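Local coordinates for bifunctional protein PutA (Bdellovibrio bacteriovorus, PDB 5UR2) that probably oxidises L-proline to L-glutamate in two steps, pairing a flavin-dependent proline dehydrogenase with an NAD-dependent L-glutamate gamma-semialdehyde dehydrogenase in one chain, at residues B[138-146]-B[158-169]; B[761-769]-B[796-807]. All coordinates share one frame; numbering follows the deposited sequence.

Contact 1 (B[138-146]-B[158-169]); sequences MTFTVDILG and YSNKYMELVTWL
Strand 138-144 lies against the helical segment 158-169 from F140 to I144, and the helix runs back almost antiparallel to it: the N-to-C directions are 153° apart and the axes approach to 9.8 Å. F140, V142 and I144, alternate residues of the strand, send their side chains to the helix. I144 contributes most of the buried surface on the strand side. With CG1 beside the backbone N and an extended end, I144 lays CD1 over one face of the Y162 ring, 3.7 Å from its centroid and 15° off the normal, a CH-pi contact. The same residue is held by its backbone: I144 N donates to Y162 OH at 3.1 Å in a nearly straight bond (172°). Y162 OH is also hydrogen-bonded to the backbone O of S196, so this phenol ties the helix to two neighbouring strands. Toward the start of the strand, V142 CG1 packs on L165 CD2 at 3.5 Å, while the other branch, CG2, meets L169 CD1 tip to tip. F140 CE1 touches L169 CD1 as well, at 3.9 Å. K161 lays its CD beside I144 CG2. Helix 123-135 adds L130 against F140 and V142. Strand followed by returning helix, with parallel strand 194-197 next, is the first beta-alpha unit of the proline dehydrogenase TIM barrel, and these residues form part of the layer between the barrel strands and the surrounding helices.

Contact 2 (B[761-769]-B[796-807]); sequences LDEAVDGVI and FVDRLVETAKSI
V765 and F796 interlock across two helices whose short segments cross at -48° with their axes 9.7 Å apart. The V765 side chain is a knob among F796, R799, L800 and T803; reciprocally, F796 sits among L761, A764, V765 and V768. V765 divides its branches: CG2 lies against F796 CE1 at 3.9 Å, approaching the ring obliquely, whereas CG1 reaches T803 tip to tip, 3.5 Å from OG1. For F796, the first torsion places CG opposite the backbone N and beside the carbonyl carbon, and the ring extends between the helices, where L761 CD2 and V768 CG2 meet its edge. T803 OG1 donates to R799 O at 2.8 Å, with T803 N reaching that carbonyl oxygen from the opposite face of its plane; the hydroxyl is thus turned back onto its own helix while CG2 is left to pack on I769 CG1. I769 slides past L800 in the opposite direction, CD1 to CD1 at 3.6 Å, and its CD1 also touches A804 CB.

At the polar end, the R799 chain bends at chi3 (74°) and brings the guanidinium edge to D762. R799 NH1 and NH2 both donate to D762 OD1, each at 3.0 Å, NH2 nearly along the C-O axis and NH1 from above the carboxylate plane, forming an end-on salt bridge to a single oxygen that lies in the guanidinium plane. The carboxylate is turned 77° from that plane. A second charge partner, E154, binds R799 NE, and A148 N donates to D762 OD2. Beneath the pair lies a mixed sheet of the aldehyde dehydrogenase region: V768 and F796 rest on V786 of strand 783-789, A764 and F796 on I755 of strand 751-755, while A804 packs on F846 of strand 843-847.

In the fold
Contact 1 belongs to the proline dehydrogenase barrel and contact 2 to the aldehyde dehydrogenase region, and they follow one another along the chain. Their centres are 26 Å apart and their nearest atoms about 6 Å, without touching. Residues 147-157, between the two segments of contact 1, bridge this gap: they carry the outside partners of contact 2's polar end, and S806 OG is hydrogen-bonded to E152 N, so the barrel docks on the helix pair. Towards the flavin, the D143 side chain is about 6 Å from the N-propargylglycine-modified FAD. Contact 2 lies away from the predicted catalytic residues E746 and C780.

Contact 1 (B[138-146]-B[158-169])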
loop_
_atom_site.group_PDB
_atom_site.type_symbol
_atom_site.label_atom_id
_atom_site.label_comp_id
_atom_site.label_asym_id
_atom_site.label_seq_id
_atom_site.Cartn_x
_atom_site.Cartn_y
_atom_site.Cartn_z
ATOM N N MET B 138 -1.327 40.091 53.144
ATOM C CA MET B 138 -0.916 39.694 51.802
ATOM C C MET B 138 -1.162 40.842 50.840
ATOM O O MET B 138 -2.206 41.503 50.911
ATOM C CB MET B 138 -1.702 38.458 51.300
ATOM C CG MET B 138 -1.455 37.160 52.059
ATOM S SD MET B 138 -2.306 35.734 51.336
ATOM C CE MET B 138 -4.033 36.141 51.582
ATOM N N THR B 139 -0.225 41.060 49.919
ATOM C CA THR B 139 -0.446 42.050 48.876
ATOM C C THR B 139 -0.804 41.324 47.577
ATOM O O THR B 139 -1.136 40.133 47.589
ATOM C CB THR B 139 0.776 42.981 48.752
ATOM O OG1 THR B 139 0.550 43.929 47.701
ATOM C CG2 THR B 139 2.043 42.203 48.465
ATOM N N PHE B 140 -0.726 42.028 46.448
ATOM C CA PHE B 140 -1.321 41.527 45.221
ATOM C C PHE B 140 -0.560 42.079 44.026
ATOM O O PHE B 140 0.171 43.065 44.132
ATOM C CB PHE B 140 -2.804 41.933 45.127
ATOM C CG PHE B 140 -3.021 43.431 45.018
ATOM C CD1 PHE B 140 -2.955 44.076 43.774
ATOM C CD2 PHE B 140 -3.262 44.199 46.151
ATOM C CE1 PHE B 140 -3.141 45.454 43.673
ATOM C CE2 PHE B 140 -3.450 45.578 46.061
ATOM C CZ PHE B 140 -3.396 46.207 44.832
ATOM N N THR B 141 -0.770 41.449 42.876
ATOM C CA THR B 141 -0.462 42.061 41.593
ATOM C C THR B 141 -1.656 41.794 40.697
ATOM O O THR B 141 -2.115 40.651 40.611
ATOM C CB THR B 141 0.847 41.540 40.973
ATOM O OG1 THR B 141 1.105 42.243 39.748
ATOM C CG2 THR B 141 0.806 40.030 40.695
ATOM N N VAL B 142 -2.225 42.872 40.098
ATOM C CA VAL B 142 -3.454 42.754 39.317
ATOM C C VAL B 142 -3.124 42.502 37.852
ATOM O O VAL B 142 -2.250 43.160 37.271
ATOM C CB VAL B 142 -4.338 44.004 39.481
ATOM C CG1 VAL B 142 -5.509 43.920 38.541
ATOM C CG2 VAL B 142 -4.852 44.099 40.901
ATOM N N ASP B 143 -3.840 41.556 37.240
ATOM C CA ASP B 143 -3.681 41.270 35.821
ATOM C C ASP B 143 -5.047 41.206 35.158
ATOM O O ASP B 143 -5.969 40.574 35.686
ATOM C CB ASP B 143 -2.925 39.960 35.586
ATOM C CG ASP B 143 -2.780 39.630 34.105
ATOM O OD1 ASP B 143 -1.944 40.265 33.416
ATOM O OD2 ASP B 143 -3.518 38.745 33.625
ATOM N N ILE B 144 -5.182 41.874 34.016
ATOM C CA ILE B 144 -6.442 41.906 33.281
ATOM C C ILE B 144 -6.456 40.759 32.278
ATOM O O ILE B 144 -5.734 40.784 31.280
ATOM C CB ILE B 144 -6.644 43.254 32.582
ATOM C CG1 ILE B 144 -6.574 44.374 33.618
ATOM C CG2 ILE B 144 -7.994 43.289 31.873
ATOM C CD1 ILE B 144 -6.539 45.757 33.026
ATOM N N LEU B 145 -7.309 39.770 32.528
ATOM C CA LEU B 145 -7.513 38.680 31.585
ATOM C C LEU B 145 -8.193 39.192 30.324
ATOM O O LEU B 145 -8.979 40.146 30.354
ATOM C CB LEU B 145 -8.383 37.593 32.201
ATOM C CG LEU B 145 -7.875 36.981 33.493
ATOM C CD1 LEU B 145 -9.019 36.309 34.228
ATOM C CD2 LEU B 145 -6.774 35.995 33.161
ATOM N N GLY B 146 -7.855 38.571 29.200
ATOM C CA GLY B 146 -8.503 38.917 27.951
ATOM C C GLY B 146 -8.351 37.794 26.954
ATOM O O GLY B 146 -7.548 36.876 27.137
ATOM N N TYR B 158 -7.184 47.063 25.190
ATOM C CA TYR B 158 -6.350 46.507 26.246
ATOM C C TYR B 158 -5.463 47.589 26.865
ATOM O O TYR B 158 -5.293 47.642 28.093
ATOM C CB TYR B 158 -5.515 45.346 25.684
ATOM C CG TYR B 158 -4.670 44.613 26.720
ATOM C CD1 TYR B 158 -5.184 43.520 27.432
ATOM C CD2 TYR B 158 -3.360 45.011 26.988
ATOM C CE1 TYR B 158 -4.414 42.852 28.387
ATOM C CE2 TYR B 158 -2.582 44.356 27.944
ATOM C CZ TYR B 158 -3.103 43.271 28.629
ATOM O OH TYR B 158 -2.310 42.640 29.568
ATOM N N SER B 159 -4.901 48.467 26.033
ATOM C CA SER B 159 -4.094 49.563 26.553
ATOM C C SER B 159 -4.918 50.490 27.436
ATOM O O SER B 159 -4.481 50.879 28.526
ATOM C CB SER B 159 -3.466 50.334 25.398
ATOM O OG SER B 159 -2.504 51.254 25.867
ATOM N N ASN B 160 -6.125 50.843 26.987
ATOM C CA ASN B 160 -6.977 51.728 27.769
ATOM C C ASN B 160 -7.363 51.089 29.096
ATOM O O ASN B 160 -7.389 51.765 30.128
ATOM C CB ASN B 160 -8.221 52.101 26.960
ATOM C CG ASN B 160 -7.894 52.993 25.780
ATOM O OD1 ASN B 160 -6.879 53.696 25.782
ATOM N ND2 ASN B 160 -8.738 52.952 24.753
ATOM N N LYS B 161 -7.646 49.780 29.091
ATOM C CA LYS B 161 -7.963 49.093 30.341
ATOM C C LYS B 161 -6.847 49.257 31.362
ATOM O O LYS B 161 -7.112 49.524 32.541
ATOM C CB LYS B 161 -8.227 47.609 30.090
ATOM C CG LYS B 161 -9.615 47.288 29.621
ATOM C CD LYS B 161 -9.813 45.786 29.570
ATOM C CE LYS B 161 -11.201 45.419 29.072
ATOM N NZ LYS B 161 -11.484 43.961 29.222
ATOM N N TYR B 162 -5.588 49.120 30.929
ATOM C CA TYR B 162 -4.481 49.237 31.873
ATOM C C TYR B 162 -4.301 50.667 32.359
ATOM O O TYR B 162 -4.131 50.894 33.565
ATOM C CB TYR B 162 -3.196 48.707 31.250
ATOM C CG TYR B 162 -3.058 47.258 31.590
ATOM C CD1 TYR B 162 -2.439 46.865 32.765
ATOM C CD2 TYR B 162 -3.624 46.286 30.788
ATOM C CE1 TYR B 162 -2.355 45.541 33.111
ATOM C CE2 TYR B 162 -3.548 44.963 31.135
ATOM C CZ TYR B 162 -2.908 44.592 32.290
ATOM O OH TYR B 162 -2.829 43.263 32.631
ATOM N N MET B 163 -4.387 51.645 31.450
ATOM C CA MET B 163 -4.274 53.042 31.866
ATOM C C MET B 163 -5.338 53.387 32.902
ATOM O O MET B 163 -5.048 54.054 33.897
ATOM C CB MET B 163 -4.384 53.973 30.658
ATOM C CG MET B 163 -3.295 53.828 29.577
ATOM S SD MET B 163 -1.619 54.271 30.108
ATOM C CE MET B 163 -1.675 56.060 30.109
ATOM N N GLU B 164 -6.580 52.938 32.686
ATOM C CA GLU B 164 -7.635 53.206 33.660
ATOM C C GLU B 164 -7.389 52.454 34.961
ATOM O O GLU B 164 -7.608 53.003 36.046
ATOM C CB GLU B 164 -9.002 52.831 33.087
ATOM C CG GLU B 164 -9.506 53.764 32.005
ATOM C CD GLU B 164 -10.521 53.093 31.091
ATOM O OE1 GLU B 164 -10.958 51.969 31.425
ATOM O OE2 GLU B 164 -10.871 53.684 30.040
ATOM N N LEU B 165 -6.937 51.196 34.873
ATOM C CA LEU B 165 -6.682 50.411 36.079
ATOM C C LEU B 165 -5.635 51.079 36.956
ATOM O O LEU B 165 -5.834 51.225 38.167
ATOM C CB LEU B 165 -6.242 48.988 35.730
ATOM C CG LEU B 165 -5.803 48.157 36.950
ATOM C CD1 LEU B 165 -6.969 47.904 37.884
ATOM C CD2 LEU B 165 -5.181 46.832 36.543
ATOM N N VAL B 166 -4.512 51.491 36.360
ATOM C CA VAL B 166 -3.420 52.067 37.142
ATOM C C VAL B 166 -3.860 53.367 37.811
ATOM O O VAL B 166 -3.601 53.590 38.997
ATOM C CB VAL B 166 -2.179 52.280 36.260
ATOM C CG1 VAL B 166 -1.148 53.124 36.992
ATOM C CG2 VAL B 166 -1.597 50.944 35.864
ATOM N N THR B 167 -4.536 54.244 37.062
ATOM C CA THR B 167 -4.968 55.518 37.634
ATOM C C THR B 167 -5.951 55.286 38.774
ATOM O O THR B 167 -5.816 55.860 39.861
ATOM C CB THR B 167 -5.581 56.409 36.546
ATOM O OG1 THR B 167 -4.594 56.698 35.546
ATOM C CG2 THR B 167 -6.083 57.739 37.139
ATOM N N TRP B 168 -6.930 54.416 38.549
ATOM C CA TRP B 168 -8.001 54.206 39.517
ATOM C C TRP B 168 -7.518 53.469 40.774
ATOM O O TRP B 168 -7.931 53.808 41.889
ATOM C CB TRP B 168 -9.136 53.461 38.819
ATOM C CG TRP B 168 -10.187 52.976 39.706
ATOM C CD1 TRP B 168 -11.282 53.665 40.129
ATOM C CD2 TRP B 168 -10.281 51.671 40.275
ATOM N NE1 TRP B 168 -12.053 52.869 40.936
ATOM C CE2 TRP B 168 -11.461 51.638 41.044
ATOM C CE3 TRP B 168 -9.483 50.522 40.206
ATOM C CZ2 TRP B 168 -11.864 50.502 41.750
ATOM C CZ3 TRP B 168 -9.878 49.396 40.909
ATOM C CH2 TRP B 168 -11.060 49.393 41.674
ATOM N N LEU B 169 -6.665 52.445 40.622
ATOM C CA LEU B 169 -6.157 51.729 41.797
ATOM C C LEU B 169 -5.198 52.591 42.615
ATOM O O LEU B 169 -5.242 52.572 43.853
ATOM C CB LEU B 169 -5.481 50.422 41.391
ATOM C CG LEU B 169 -6.184 49.148 41.844
ATOM C CD1 LEU B 169 -5.339 47.916 41.532
ATOM C CD2 LEU B 169 -6.480 49.236 43.332
#

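Contact 2 (B[761-769]-B[796-807])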
loop_
_atom_site.group_PDB
_atom_site.type_symbol
_atom_site.label_atom_id
_atom_site.label_comp_id
_atom_site.label_asym_id
_atom_site.label_seq_id
_atom_site.Cartn_x
_atom_site.Cartn_y
_atom_site.Cartn_z
ATOM N N LEU B 761 -13.525 31.876 18.925
ATOM C CA LEU B 761 -13.371 32.948 17.942
ATOM C C LEU B 761 -11.921 33.400 17.781
ATOM O O LEU B 761 -11.554 33.901 16.713
ATOM C CB LEU B 761 -14.289 34.113 18.313
ATOM C CG LEU B 761 -15.765 33.685 18.237
ATOM C CD1 LEU B 761 -16.736 34.805 18.553
ATOM C CD2 LEU B 761 -16.048 33.161 16.841
ATOM N N ASP B 762 -11.079 33.225 18.806
ATOM C CA ASP B 762 -9.646 33.476 18.633
ATOM C C ASP B 762 -9.071 32.595 17.529
ATOM O O ASP B 762 -8.410 33.082 16.602
ATOM C CB ASP B 762 -8.881 33.223 19.944
ATOM C CG ASP B 762 -9.050 34.332 20.970
ATOM O OD1 ASP B 762 -9.363 35.481 20.587
ATOM O OD2 ASP B 762 -8.852 34.045 22.169
ATOM N N GLU B 763 -9.314 31.283 17.617
ATOM C CA GLU B 763 -8.792 30.371 16.607
ATOM C C GLU B 763 -9.461 30.623 15.260
ATOM O O GLU B 763 -8.793 30.646 14.217
ATOM C CB GLU B 763 -9.018 28.922 17.040
ATOM C CG GLU B 763 -8.581 28.566 18.443
ATOM C CD GLU B 763 -7.172 28.046 18.514
ATOM O OE1 GLU B 763 -6.678 27.507 17.503
ATOM O OE2 GLU B 763 -6.554 28.169 19.587
ATOM N N ALA B 764 -10.780 30.829 15.267
ATOM C CA ALA B 764 -11.521 30.922 14.012
ATOM C C ALA B 764 -11.076 32.126 13.194
ATOM O O ALA B 764 -10.798 32.001 11.995
ATOM C CB ALA B 764 -13.024 30.974 14.289
ATOM N N VAL B 765 -10.982 33.303 13.828
ATOM C CA VAL B 765 -10.604 34.508 13.087
ATOM C C VAL B 765 -9.182 34.382 12.555
ATOM O O VAL B 765 -8.909 34.664 11.380
ATOM C CB VAL B 765 -10.764 35.769 13.958
ATOM C CG1 VAL B 765 -10.118 36.970 13.257
ATOM C CG2 VAL B 765 -12.226 36.052 14.193
ATOM N N ASP B 766 -8.251 33.964 13.412
ATOM C CA ASP B 766 -6.884 33.792 12.950
ATOM C C ASP B 766 -6.812 32.795 11.795
ATOM O O ASP B 766 -6.190 33.072 10.765
ATOM C CB ASP B 766 -5.989 33.356 14.102
ATOM C CG ASP B 766 -4.524 33.457 13.748
ATOM O OD1 ASP B 766 -4.027 34.595 13.598
ATOM O OD2 ASP B 766 -3.874 32.400 13.609
ATOM N N GLY B 767 -7.474 31.642 11.930
ATOM C CA GLY B 767 -7.423 30.651 10.863
ATOM C C GLY B 767 -8.024 31.147 9.555
ATOM O O GLY B 767 -7.463 30.921 8.478
ATOM N N VAL B 768 -9.155 31.856 9.627
ATOM C CA VAL B 768 -9.796 32.327 8.400
ATOM C C VAL B 768 -8.973 33.438 7.733
ATOM O O VAL B 768 -8.803 33.455 6.501
ATOM C CB VAL B 768 -11.242 32.755 8.699
ATOM C CG1 VAL B 768 -11.806 33.544 7.559
ATOM C CG2 VAL B 768 -12.099 31.529 8.958
ATOM N N ILE B 769 -8.443 34.376 8.523
ATOM C CA ILE B 769 -7.620 35.448 7.954
ATOM C C ILE B 769 -6.448 34.861 7.177
ATOM O O ILE B 769 -6.226 35.199 6.007
ATOM C CB ILE B 769 -7.134 36.419 9.051
ATOM C CG1 ILE B 769 -8.286 37.268 9.557
ATOM C CG2 ILE B 769 -6.077 37.373 8.508
ATOM C CD1 ILE B 769 -8.754 38.277 8.527
ATOM N N PHE B 796 -18.457 37.172 15.145
ATOM C CA PHE B 796 -17.347 36.704 14.329
ATOM C C PHE B 796 -16.981 37.723 13.261
ATOM O O PHE B 796 -15.803 38.040 13.072
ATOM C CB PHE B 796 -17.701 35.365 13.689
ATOM C CG PHE B 796 -16.724 34.931 12.651
ATOM C CD1 PHE B 796 -15.546 34.312 13.014
ATOM C CD2 PHE B 796 -16.981 35.142 11.309
ATOM C CE1 PHE B 796 -14.636 33.905 12.058
ATOM C CE2 PHE B 796 -16.075 34.738 10.358
ATOM C CZ PHE B 796 -14.902 34.118 10.738
ATOM N N VAL B 797 -17.982 38.242 12.551
ATOM C CA VAL B 797 -17.723 39.161 11.448
ATOM C C VAL B 797 -17.117 40.463 11.959
ATOM O O VAL B 797 -16.238 41.047 11.311
ATOM C CB VAL B 797 -19.020 39.382 10.641
ATOM C CG1 VAL B 797 -18.898 40.559 9.712
ATOM C CG2 VAL B 797 -19.324 38.139 9.837
ATOM N N ASP B 798 -17.553 40.940 13.130
ATOM C CA ASP B 798 -16.941 42.155 13.670
ATOM C C ASP B 798 -15.447 41.940 13.926
ATOM O O ASP B 798 -14.619 42.757 13.517
ATOM C CB ASP B 798 -17.654 42.610 14.947
ATOM C CG ASP B 798 -16.977 43.829 15.610
ATOM O OD1 ASP B 798 -17.089 44.952 15.066
ATOM O OD2 ASP B 798 -16.333 43.671 16.677
ATOM N N ARG B 799 -15.077 40.823 14.561
ATOM C CA ARG B 799 -13.654 40.580 14.819
ATOM C C ARG B 799 -12.885 40.307 13.529
ATOM O O ARG B 799 -11.726 40.717 13.398
ATOM C CB ARG B 799 -13.481 39.423 15.790
ATOM C CG ARG B 799 -13.970 39.710 17.197
ATOM C CD ARG B 799 -13.434 38.641 18.143
ATOM N NE ARG B 799 -12.006 38.794 18.430
ATOM C CZ ARG B 799 -11.268 37.869 19.042
ATOM N NH1 ARG B 799 -11.822 36.717 19.410
ATOM N NH2 ARG B 799 -9.980 38.085 19.285
ATOM N N LEU B 800 -13.518 39.619 12.566
ATOM C CA LEU B 800 -12.884 39.362 11.274
ATOM C C LEU B 800 -12.546 40.665 10.563
ATOM O O LEU B 800 -11.435 40.835 10.047
ATOM C CB LEU B 800 -13.805 38.511 10.392
ATOM C CG LEU B 800 -13.211 38.125 9.028
ATOM C CD1 LEU B 800 -12.126 37.051 9.171
ATOM C CD2 LEU B 800 -14.290 37.705 7.997
ATOM N N VAL B 801 -13.514 41.586 10.509
ATOM C CA VAL B 801 -13.314 42.871 9.844
ATOM C C VAL B 801 -12.237 43.682 10.559
ATOM O O VAL B 801 -11.342 44.256 9.926
ATOM C CB VAL B 801 -14.647 43.639 9.766
ATOM C CG1 VAL B 801 -14.421 45.104 9.361
ATOM C CG2 VAL B 801 -15.584 42.949 8.783
ATOM N N GLU B 802 -12.311 43.754 11.890
ATOM C CA GLU B 802 -11.299 44.503 12.624
ATOM C C GLU B 802 -9.918 43.887 12.459
ATOM O O GLU B 802 -8.925 44.611 12.354
ATOM C CB GLU B 802 -11.673 44.591 14.102
ATOM C CG GLU B 802 -12.881 45.477 14.355
ATOM C CD GLU B 802 -12.687 46.900 13.845
ATOM O OE1 GLU B 802 -11.583 47.460 14.015
ATOM O OE2 GLU B 802 -13.633 47.444 13.230
ATOM N N THR B 803 -9.830 42.551 12.409
ATOM C CA THR B 803 -8.523 41.925 12.221
ATOM C C THR B 803 -8.020 42.162 10.803
ATOM O O THR B 803 -6.834 42.448 10.595
ATOM C CB THR B 803 -8.590 40.420 12.522
ATOM O OG1 THR B 803 -9.000 40.204 13.870
ATOM C CG2 THR B 803 -7.224 39.778 12.346
ATOM N N ALA B 804 -8.914 42.057 9.815
ATOM C CA ALA B 804 -8.518 42.327 8.437
ATOM C C ALA B 804 -8.039 43.770 8.267
ATOM O O ALA B 804 -7.099 44.025 7.506
ATOM C CB ALA B 804 -9.674 42.013 7.490
ATOM N N LYS B 805 -8.643 44.725 8.996
ATOM C CA LYS B 805 -8.161 46.109 8.956
ATOM C C LYS B 805 -6.719 46.241 9.429
ATOM O O LYS B 805 -6.063 47.238 9.110
ATOM C CB LYS B 805 -9.013 47.044 9.827
ATOM C CG LYS B 805 -10.364 47.455 9.269
ATOM C CD LYS B 805 -11.050 48.409 10.245
ATOM C CE LYS B 805 -12.472 48.743 9.813
ATOM N NZ LYS B 805 -13.206 49.434 10.905
ATOM N N SER B 806 -6.227 45.291 10.222
ATOM C CA SER B 806 -4.930 45.452 10.857
ATOM C C SER B 806 -3.769 44.870 10.059
ATOM O O SER B 806 -2.619 45.188 10.370
ATOM C CB SER B 806 -4.954 44.821 12.253
ATOM O OG SER B 806 -6.011 45.374 13.022
ATOM N N ILE B 807 -4.013 44.016 9.061
ATOM C CA ILE B 807 -2.885 43.365 8.397
ATOM C C ILE B 807 -2.300 44.300 7.349
ATOM O O ILE B 807 -3.005 45.104 6.732
ATOM C CB ILE B 807 -3.267 42.001 7.789
ATOM C CG1 ILE B 807 -4.288 42.159 6.676
ATOM C CG2 ILE B 807 -3.794 41.072 8.887
ATOM C CD1 ILE B 807 -4.591 40.855 5.982
#